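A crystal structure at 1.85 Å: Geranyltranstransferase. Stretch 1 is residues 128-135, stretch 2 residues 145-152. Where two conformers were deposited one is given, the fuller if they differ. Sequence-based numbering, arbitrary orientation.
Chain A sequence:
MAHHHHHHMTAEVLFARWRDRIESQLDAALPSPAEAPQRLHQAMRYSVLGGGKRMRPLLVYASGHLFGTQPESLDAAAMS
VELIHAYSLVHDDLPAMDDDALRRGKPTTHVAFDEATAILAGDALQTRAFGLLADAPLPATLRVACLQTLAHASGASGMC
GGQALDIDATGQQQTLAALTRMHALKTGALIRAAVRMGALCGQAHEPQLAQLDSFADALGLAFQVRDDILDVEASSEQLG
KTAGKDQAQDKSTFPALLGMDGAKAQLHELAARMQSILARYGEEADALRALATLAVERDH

Stretch 1 (128-135) RAFGLLAD
Stretch 2 145-152: ACLQTLAH

Two helices of one chain pack almost antiparallel: the axes of 128-134 and 145-152 approach to 9.6 Å, and their N-to-C directions differ by 164°. Stretch 1 enters already helical, with phi near -64° and psi near -39°, and leaves its helix at Asp135 (phi/psi -95/0); stretch 2 is helical throughout, with phi near -64° and psi near -43°. The register is set by Leu133 and Leu147, whose CA atoms lie 6.5 Å apart. No hydrogen bond crosses between the stretches. Apolar packing joins them, burying 364 Å² summed over both sides, while within each stretch i to i+4 bonds run along the backbone, such as Ala134 N to Phe130 O and Ala151 N to Leu147 O, both 2.9 Å.

Stretch 2 opens with Ala145, out of reach of the partner; its carbonyl O accepts from both Thr149 N (3.1 Å) and Thr149 OG1 (2.9 Å). Cys146 points its CA-to-CB bond toward stretch 1 with chi1 m, and Cys146 CB lies 4.2 Å from Leu133 CD2, a compact contact for a small side chain.

Leu147 is the most extensively covered residue, at 83 Å². Its CB leaves sideways, but chi1 at -78° and chi2 at 146°, between wells, bring its end nearer the partner. Leu147 CG lies 3.7 Å from Leu133 CB, and Leu147 CD2 sits 3.6 Å from Phe130 O and 3.7 Å from Phe130 CD1, at the ring edge. Leu147 CD1 lies 4.0 Å from Ala134 CA and 4.2 Å from Ala134 CB, against backbone and a small side chain. A branched apolar side chain suits this place, touching several neighbours with no polar group to satisfy.

The CA-to-CB bond of Gln148 points away (chi1 m, chi2 t, chi3 -52°), which suits a partly exposed position where its amide can bond elsewhere in the structure. Thr149 (chi1 -66°, m) makes no contact across, but its hydroxyl bond to Ala145 O allows a polar group to be buried.

The CA-to-CB bond of Leu150 points toward stretch 1, with chi1 t and chi2 p. Leu150 CD2 meets Leu133 CD1 at 3.6 Å, Phe130 CE1 at 4.0 Å and Ala129 CB at 4.3 Å, so leucine again serves several apolar neighbours. Leu133, its CA-to-CB bond toward stretch 2, with chi1 m and chi2 t, thus contacts successive turns through Cys146, Leu147 and Leu150.

Ala151 carries only a methyl. Phe130 CE1 is 3.8 Å from Ala151 N, which is at the ring edge, and 4.0 Å from Ala151 CB. The Phe130 rotamer, chi1 -68° (m) and chi2 -70°, brings the ring nearer although its CB points sideways. His152 (chi1 t, chi2 -110°) ends the stretch exposed and out of reach, where a polar imidazole is readily accommodated.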

# COMPACT_ATOMS: atom_id res chain seq x y z
N ARG A 128 -0.88 3.62 -5.40
CA ARG A 128 -0.43 4.70 -6.27
C ARG A 128 0.56 5.61 -5.56
O ARG A 128 1.46 6.16 -6.21
CB ARG A 128 -1.63 5.51 -6.78
CG ARG A 128 -1.26 6.55 -7.83
CD ARG A 128 -0.85 5.89 -9.17
NE ARG A 128 -0.69 6.89 -10.24
CZ ARG A 128 0.40 7.04 -10.98
NH1 ARG A 128 1.46 6.25 -10.83
NH2 ARG A 128 0.44 8.02 -11.90
N ALA A 129 0.43 5.78 -4.24
CA ALA A 129 1.43 6.56 -3.51
C ALA A 129 2.82 5.96 -3.69
O ALA A 129 3.79 6.68 -3.98
CB ALA A 129 1.07 6.64 -2.03
N PHE A 130 2.95 4.65 -3.49
CA PHE A 130 4.27 4.03 -3.65
C PHE A 130 4.71 4.04 -5.11
O PHE A 130 5.89 4.25 -5.41
CB PHE A 130 4.25 2.61 -3.08
CG PHE A 130 4.11 2.60 -1.58
CD1 PHE A 130 5.16 3.03 -0.78
CD2 PHE A 130 2.92 2.20 -0.98
CE1 PHE A 130 5.04 3.05 0.62
CE2 PHE A 130 2.78 2.22 0.43
CZ PHE A 130 3.83 2.66 1.21
N GLY A 131 3.78 3.79 -6.03
CA GLY A 131 4.14 3.78 -7.45
C GLY A 131 4.68 5.12 -7.92
O GLY A 131 5.66 5.19 -8.67
N LEU A 132 4.08 6.22 -7.46
CA LEU A 132 4.57 7.53 -7.88
C LEU A 132 5.99 7.78 -7.40
O LEU A 132 6.79 8.38 -8.13
CB LEU A 132 3.64 8.62 -7.35
CG LEU A 132 2.37 8.74 -8.15
CD1 LEU A 132 1.40 9.62 -7.35
CD2 LEU A 132 2.71 9.41 -9.48
N LEU A 133 6.31 7.35 -6.17
CA LEU A 133 7.69 7.47 -5.69
C LEU A 133 8.62 6.59 -6.51
O LEU A 133 9.72 7.01 -6.89
CB LEU A 133 7.80 7.09 -4.21
CG LEU A 133 7.19 8.02 -3.16
CD1 LEU A 133 7.39 7.45 -1.74
CD2 LEU A 133 7.77 9.44 -3.30
N ALA A 134 8.23 5.33 -6.73
CA ALA A 134 9.12 4.45 -7.48
C ALA A 134 9.35 4.96 -8.90
O ALA A 134 10.40 4.69 -9.49
CB ALA A 134 8.55 3.02 -7.49
N ASP A 135 8.38 5.69 -9.46
CA ASP A 135 8.48 6.18 -10.84
C ASP A 135 9.04 7.59 -10.92
O ASP A 135 9.12 8.14 -12.02
CB ASP A 135 7.09 6.17 -11.52
CG ASP A 135 6.56 4.76 -11.85
OD1 ASP A 135 7.36 3.81 -12.02
OD2 ASP A 135 5.32 4.60 -12.00
N ALA A 145 15.14 5.98 -0.62
CA ALA A 145 15.09 6.61 0.70
C ALA A 145 13.70 7.18 0.99
O ALA A 145 13.22 7.12 2.13
CB ALA A 145 16.15 7.71 0.81
N CYS A 146 13.05 7.76 -0.03
CA CYS A 146 11.70 8.27 0.17
C CYS A 146 10.72 7.13 0.40
O CYS A 146 9.82 7.25 1.24
CB CYS A 146 11.27 9.11 -1.03
SG CYS A 146 12.07 10.70 -1.05
N LEU A 147 10.86 6.04 -0.36
CA LEU A 147 9.96 4.89 -0.21
C LEU A 147 10.13 4.23 1.15
O LEU A 147 9.13 3.84 1.77
CB LEU A 147 10.21 3.86 -1.31
CG LEU A 147 9.60 4.19 -2.67
CD1 LEU A 147 10.49 3.69 -3.79
CD2 LEU A 147 8.25 3.54 -2.79
N GLN A 148 11.37 4.07 1.62
CA GLN A 148 11.55 3.55 2.97
C GLN A 148 10.87 4.45 3.99
O GLN A 148 10.23 3.96 4.94
CB GLN A 148 13.04 3.45 3.30
CG GLN A 148 13.84 2.47 2.47
CD GLN A 148 15.33 2.59 2.74
OE1 GLN A 148 15.90 3.68 2.68
NE2 GLN A 148 15.96 1.48 3.06
N THR A 149 11.04 5.76 3.83
CA THR A 149 10.45 6.70 4.79
C THR A 149 8.93 6.55 4.81
O THR A 149 8.32 6.47 5.88
CB THR A 149 10.85 8.14 4.41
OG1 THR A 149 12.26 8.29 4.59
CG2 THR A 149 10.13 9.18 5.29
N LEU A 150 8.31 6.53 3.62
CA LEU A 150 6.85 6.51 3.56
C LEU A 150 6.30 5.19 4.07
O LEU A 150 5.29 5.17 4.78
CB LEU A 150 6.39 6.75 2.11
CG LEU A 150 4.88 6.92 1.97
CD1 LEU A 150 4.40 8.20 2.68
CD2 LEU A 150 4.53 6.98 0.47
N ALA A 151 6.95 4.07 3.73
CA ALA A 151 6.48 2.77 4.21
C ALA A 151 6.56 2.69 5.73
O ALA A 151 5.63 2.22 6.39
CB ALA A 151 7.28 1.64 3.58
N HIS A 152 7.69 3.11 6.30
CA HIS A 152 7.83 3.04 7.75
C HIS A 152 6.77 3.87 8.45
O HIS A 152 6.21 3.46 9.48
CB HIS A 152 9.22 3.49 8.20
CG HIS A 152 9.43 3.38 9.69
ND1 HIS A 152 9.53 4.47 10.52
CD2 HIS A 152 9.52 2.29 10.49
CE1 HIS A 152 9.69 4.06 11.76
NE2 HIS A 152 9.69 2.74 11.77